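Local coordinates for protein acetyl-CoA acetyltransferase (Elizabethkingia anophelis NUHP1, PDB 6BN2) that probably catalyses the reversible condensation of two acetyl-CoA molecules into acetoacetyl-CoA, as a biosynthetic-type thiolase, at residues 282-287 with 309-314; 302-307 with 392-397. One frame throughout, in Å; residues are numbered along the deposited sequence.

Contact 1 of 2, residues 282-287 with 309-314; sequences KIVSYA and AKANLT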
loop_
_atom_site.group_PDB
_atom_site.type_symbol
_atom_site.label_atom_id
_atom_site.label_comp_id
_atom_site.label_asym_id
_atom_site.label_seq_id
_atom_site.Cartn_x
_atom_site.Cartn_y
_atom_site.Cartn_z
ATOM N N LYS A 282 -7.905 -22.809 7.152
ATOM C CA LYS A 282 -7.581 -21.955 8.290
ATOM C C LYS A 282 -6.195 -21.372 8.069
ATOM O O LYS A 282 -5.301 -22.069 7.591
ATOM C CB LYS A 282 -7.620 -22.775 9.593
ATOM C CG LYS A 282 -7.158 -22.022 10.828
ATOM C CD LYS A 282 -7.351 -22.914 12.059
ATOM C CE LYS A 282 -6.367 -22.575 13.164
ATOM N NZ LYS A 282 -6.624 -23.409 14.383
ATOM N N ILE A 283 -6.010 -20.091 8.382
ATOM C CA ILE A 283 -4.668 -19.513 8.335
ATOM C C ILE A 283 -3.972 -19.877 9.639
ATOM O O ILE A 283 -4.448 -19.528 10.720
ATOM C CB ILE A 283 -4.709 -17.994 8.127
ATOM C CG1 ILE A 283 -5.250 -17.680 6.725
ATOM C CG2 ILE A 283 -3.303 -17.397 8.298
ATOM C CD1 ILE A 283 -5.499 -16.174 6.469
ATOM N N VAL A 284 -2.865 -20.606 9.547
ATOM C CA VAL A 284 -2.186 -21.081 10.751
ATOM C C VAL A 284 -1.170 -20.059 11.250
ATOM O O VAL A 284 -1.138 -19.739 12.445
ATOM C CB VAL A 284 -1.516 -22.438 10.480
ATOM C CG1 VAL A 284 -0.756 -22.905 11.712
ATOM C CG2 VAL A 284 -2.562 -23.478 10.059
ATOM N N SER A 285 -0.346 -19.550 10.333
ATOM C CA SER A 285 0.711 -18.604 10.662
ATOM C C SER A 285 1.209 -17.949 9.383
ATOM O O SER A 285 0.865 -18.360 8.268
ATOM C CB SER A 285 1.875 -19.289 11.377
ATOM O OG SER A 285 2.482 -20.211 10.476
ATOM N N TYR A 286 2.051 -16.936 9.560
ATOM C CA TYR A 286 2.605 -16.214 8.419
ATOM C C TYR A 286 3.818 -15.450 8.920
ATOM O O TYR A 286 3.990 -15.252 10.128
ATOM C CB TYR A 286 1.577 -15.250 7.769
ATOM C CG TYR A 286 0.813 -14.520 8.837
ATOM C CD1 TYR A 286 1.368 -13.408 9.464
ATOM C CD2 TYR A 286 -0.417 -14.983 9.280
ATOM C CE1 TYR A 286 0.718 -12.780 10.505
ATOM C CE2 TYR A 286 -1.083 -14.354 10.319
ATOM C CZ TYR A 286 -0.507 -13.257 10.923
ATOM O OH TYR A 286 -1.136 -12.634 11.984
ATOM N N ALA A 287 4.650 -15.008 7.979
ATOM C CA ALA A 287 5.857 -14.281 8.367
ATOM C C ALA A 287 6.436 -13.557 7.165
ATOM O O ALA A 287 6.258 -13.981 6.018
ATOM C CB ALA A 287 6.934 -15.221 8.945
ATOM N N ALA A 309 7.946 -21.962 12.496
ATOM C CA ALA A 309 8.170 -21.893 13.936
ATOM C C ALA A 309 6.981 -21.254 14.643
ATOM O O ALA A 309 6.590 -21.687 15.736
ATOM C CB ALA A 309 9.458 -21.128 14.235
ATOM N N LYS A 310 6.389 -20.233 14.029
ATOM C CA LYS A 310 5.197 -19.620 14.604
ATOM C C LYS A 310 4.025 -20.595 14.640
ATOM O O LYS A 310 3.215 -20.548 15.573
ATOM C CB LYS A 310 4.843 -18.355 13.818
ATOM C CG LYS A 310 5.862 -17.240 14.060
ATOM C CD LYS A 310 5.581 -16.048 13.150
ATOM C CE LYS A 310 4.382 -15.234 13.644
ATOM N NZ LYS A 310 4.132 -14.052 12.743
ATOM N N ALA A 311 3.933 -21.496 13.658
ATOM C CA ALA A 311 2.898 -22.527 13.636
ATOM C C ALA A 311 3.202 -23.711 14.543
ATOM O O ALA A 311 2.332 -24.573 14.707
ATOM C CB ALA A 311 2.699 -23.044 12.209
ATOM N N ASN A 312 4.400 -23.778 15.131
ATOM C CA ASN A 312 4.866 -24.964 15.864
ATOM C C ASN A 312 4.826 -26.211 14.981
ATOM O O ASN A 312 4.476 -27.311 15.428
ATOM C CB ASN A 312 4.071 -25.187 17.153
ATOM C CG ASN A 312 4.301 -24.084 18.169
ATOM O OD1 ASN A 312 5.431 -23.826 18.574
ATOM N ND2 ASN A 312 3.229 -23.411 18.565
ATOM N N LEU A 313 5.205 -26.038 13.717
ATOM C CA LEU A 313 5.257 -27.112 12.742
ATOM C C LEU A 313 6.668 -27.212 12.179
ATOM O O LEU A 313 7.461 -26.277 12.261
ATOM C CB LEU A 313 4.260 -26.887 11.590
ATOM C CG LEU A 313 2.790 -26.939 11.989
ATOM C CD1 LEU A 313 1.936 -26.523 10.791
ATOM C CD2 LEU A 313 2.419 -28.348 12.462
ATOM N N THR A 314 6.983 -28.372 11.623
ATOM C CA THR A 314 8.241 -28.553 10.923
ATOM C C THR A 314 7.983 -28.656 9.434
ATOM O O THR A 314 6.849 -28.835 8.980
ATOM C CB THR A 314 8.972 -29.812 11.397
ATOM O OG1 THR A 314 8.225 -30.968 10.977
ATOM C CG2 THR A 314 9.112 -29.820 12.911
HETATM O O HOH W 1 1.460 -15.841 12.353
#

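Contact 2 of 2, residues 302-307 with 392-397; sequences KALPIA and ASAIVI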
loop_
_atom_site.group_PDB
_atom_site.type_symbol
_atom_site.label_atom_id
_atom_site.label_comp_id
_atom_site.label_asym_id
_atom_site.label_seq_id
_atom_site.Cartn_x
_atom_site.Cartn_y
_atom_site.Cartn_z
ATOM N N LYS A 302 14.214 -18.084 3.868
ATOM C CA LYS A 302 14.304 -17.478 5.194
ATOM C C LYS A 302 12.926 -17.248 5.814
ATOM O O LYS A 302 12.752 -17.440 7.026
ATOM C CB LYS A 302 15.073 -16.148 5.114
ATOM C CG LYS A 302 15.337 -15.497 6.479
ATOM C CD LYS A 302 16.080 -14.164 6.350
ATOM C CE LYS A 302 16.340 -13.575 7.730
ATOM N NZ LYS A 302 17.056 -12.251 7.663
ATOM N N ALA A 303 11.934 -16.849 5.006
ATOM C CA ALA A 303 10.616 -16.529 5.562
ATOM C C ALA A 303 9.859 -17.779 5.992
ATOM O O ALA A 303 9.196 -17.772 7.036
ATOM C CB ALA A 303 9.781 -15.739 4.542
ATOM N N LEU A 304 9.914 -18.854 5.193
ATOM C CA LEU A 304 9.107 -20.030 5.524
ATOM C C LEU A 304 9.470 -20.633 6.882
ATOM O O LEU A 304 8.550 -20.930 7.664
ATOM C CB LEU A 304 9.190 -21.076 4.399
ATOM C CG LEU A 304 8.436 -22.367 4.728
ATOM C CD1 LEU A 304 6.957 -22.078 4.935
ATOM C CD2 LEU A 304 8.618 -23.368 3.603
ATOM N N PRO A 305 10.747 -20.817 7.242
ATOM C CA PRO A 305 11.043 -21.336 8.586
ATOM C C PRO A 305 10.497 -20.473 9.706
ATOM O O PRO A 305 10.125 -21.015 10.755
ATOM C CB PRO A 305 12.579 -21.391 8.611
ATOM C CG PRO A 305 12.939 -21.608 7.150
ATOM C CD PRO A 305 11.962 -20.726 6.409
ATOM N N ILE A 306 10.424 -19.150 9.523
ATOM C CA ILE A 306 9.838 -18.305 10.564
ATOM C C ILE A 306 8.360 -18.626 10.728
ATOM O O ILE A 306 7.856 -18.768 11.854
ATOM C CB ILE A 306 10.049 -16.814 10.248
ATOM C CG1 ILE A 306 11.541 -16.500 10.136
ATOM C CG2 ILE A 306 9.400 -15.971 11.348
ATOM C CD1 ILE A 306 11.822 -15.070 9.703
ATOM N N ALA A 307 7.646 -18.735 9.607
ATOM C CA ALA A 307 6.228 -19.082 9.667
ATOM C C ALA A 307 6.031 -20.462 10.278
ATOM O O ALA A 307 5.107 -20.671 11.073
ATOM C CB ALA A 307 5.595 -19.008 8.274
ATOM N N ALA A 392 10.753 -11.528 1.386
ATOM C CA ALA A 392 9.804 -12.565 1.030
ATOM C C ALA A 392 8.740 -12.623 2.109
ATOM O O ALA A 392 8.946 -12.175 3.240
ATOM C CB ALA A 392 10.471 -13.951 0.870
ATOM N N SER A 393 7.591 -13.175 1.743
ATOM C CA SER A 393 6.522 -13.451 2.689
ATOM C C SER A 393 6.195 -14.932 2.605
ATOM O O SER A 393 6.435 -15.563 1.578
ATOM C CB SER A 393 5.273 -12.598 2.359
ATOM O OG SER A 393 5.536 -11.207 2.579
ATOM N N ALA A 394 5.660 -15.485 3.695
ATOM C CA ALA A 394 5.276 -16.894 3.721
ATOM C C ALA A 394 4.032 -17.065 4.576
ATOM O O ALA A 394 3.830 -16.340 5.555
ATOM C CB ALA A 394 6.404 -17.780 4.284
ATOM N N ILE A 395 3.207 -18.053 4.227
ATOM C CA ILE A 395 1.985 -18.306 4.974
ATOM C C ILE A 395 1.754 -19.812 5.032
ATOM O O ILE A 395 2.049 -20.537 4.074
ATOM C CB ILE A 395 0.791 -17.547 4.348
ATOM C CG1 ILE A 395 -0.463 -17.670 5.217
ATOM C CG2 ILE A 395 0.530 -18.016 2.881
ATOM C CD1 ILE A 395 -1.584 -16.718 4.752
ATOM N N VAL A 396 1.279 -20.285 6.185
ATOM C CA VAL A 396 0.948 -21.693 6.409
ATOM C C VAL A 396 -0.559 -21.785 6.583
ATOM O O VAL A 396 -1.140 -21.028 7.372
ATOM C CB VAL A 396 1.686 -22.238 7.649
ATOM C CG1 VAL A 396 1.279 -23.694 7.922
ATOM C CG2 VAL A 396 3.199 -22.119 7.452
ATOM N N ILE A 397 -1.203 -22.701 5.848
ATOM C CA ILE A 397 -2.645 -22.857 5.980
ATOM C C ILE A 397 -2.960 -24.313 6.268
ATOM O O ILE A 397 -2.157 -25.214 6.012
ATOM C CB ILE A 397 -3.428 -22.382 4.735
ATOM C CG1 ILE A 397 -3.113 -23.254 3.524
ATOM C CG2 ILE A 397 -3.175 -20.894 4.462
ATOM C CD1 ILE A 397 -3.959 -22.900 2.283
#

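Contact 1 of 2, residues 282-287 with 309-314
The ammonium nitrogen of Lys-310 has three partners: it donates to the backbone carbonyl of Tyr-286 (NZ to O 2.9 Å), reaches a water weakly, and forms a salt bridge to Asp-114 of the second subunit. The donor lies nearly along the C=O axis, with a C=O...N angle of 164°. This is the C-terminal end of helix 300-311 packing on strand 281-290 in the C-terminal half of a thiolase fold. The lysine chain is bent about the CG-CD bond (chi3 76°, which places CE), so that CE lies, like CD, 3.5 Å from Tyr-286 O. The water that receives the weak bond also accepts from Tyr-286 N at 3.1 Å, and it sits above one face of the Tyr-286 ring, over its centre. The hydroxyl of that ring is hydrogen-bonded to Lys-111 of its own chain and to Asp-114 of the second subunit, so the acid serves both side chains and ties this helix end to the dimer interface.

Beside this polar cluster, a classic beta bulge shapes the apolar part. Val-284 and Ser-285 both face Val-396 on the neighbouring strand, and both send their CB atoms toward the helix, where Ala-311 receives them. Asn-312 then ends the helix in a Schellman motif. Ser-285 OG is hydrogen-bonded to the carbonyl of Ala-307, one turn back, and lies 3.3 Å from Ala-311 CB. On the other residue of the bulge, Val-284 CG1, anti to its backbone N (chi1 177°), presses tightly on Ala-311 CB at 3.5 Å.

Contact 2 of 2, residues 302-307 with 392-397
A helix laid on a strand through small apolar side chains forms this buried contact, in which helix 300-311 covers one face of the sheet at strand 391-399. Over these short segments the axes come within 6.9 Å and run in roughly the same direction, 34° apart. Most of the side chains that meet are alanines (Ala-303 and Ala-307 on the helix, Ala-392 and Ala-394 on the strand), and such short side chains let the backbones come this near.

Ala-394 is the most covered residue of the contact. Its CB meets the helix backbone itself, lying 3.7 Å from Leu-304 CA and nearly as near the amide nitrogen of that residue. Ala-303 and Ala-307, one helical turn apart, point toward the strand and both touch this methyl. Ala-303 CB rests between two alternate strand residues, 4.0 Å from Ala-394 CB and 4.1 Å from Ala-392 CB, while Ala-307 CB spans the next pair, 4.3 Å from Ala-394 CB and 4.0 Å from Val-396 CG2. CG2, the valine branch anti to the carbonyl carbon, is thus the one that meets the helix.

In the layered αβαβα architecture of thiolases, such a helix belongs to an outer layer, and the other strand face looks inward. Ser-393 and Ile-395, whose CB atoms point away from helix 300-311, accordingly pack on helix 98-111. Ser-393 OG is hydrogen-bonded to Asp-288 and Lys-94. At the start of the contact the side chain of Ala-392 is about 5 Å from that of Cys-386, the predicted proton acceptor, so the packing reaches close to the active site. On the exposed side the helix kinks where Pro-305, directed away from the strand, has no N-H to give to the preceding turn.

Followed from the N terminus, the chain lays down strand 281-290, turns back through helix 300-311 and much later returns as strand 391-399. Contact 1 closes a short loop of 21 residues between strand and helix end; contact 2 closes a long one of 84 residues that includes helices 328-338 and 358-375. Their segments alternate along the chain, so the two loops cross. Both use the same helix, contact 2 its first half and middle, contact 1 its last turn. Their strands are antiparallel neighbours, probably joined by Val-284 N to Val-396 O at 2.8 Å, so one helix spans two adjacent strands of the sheet.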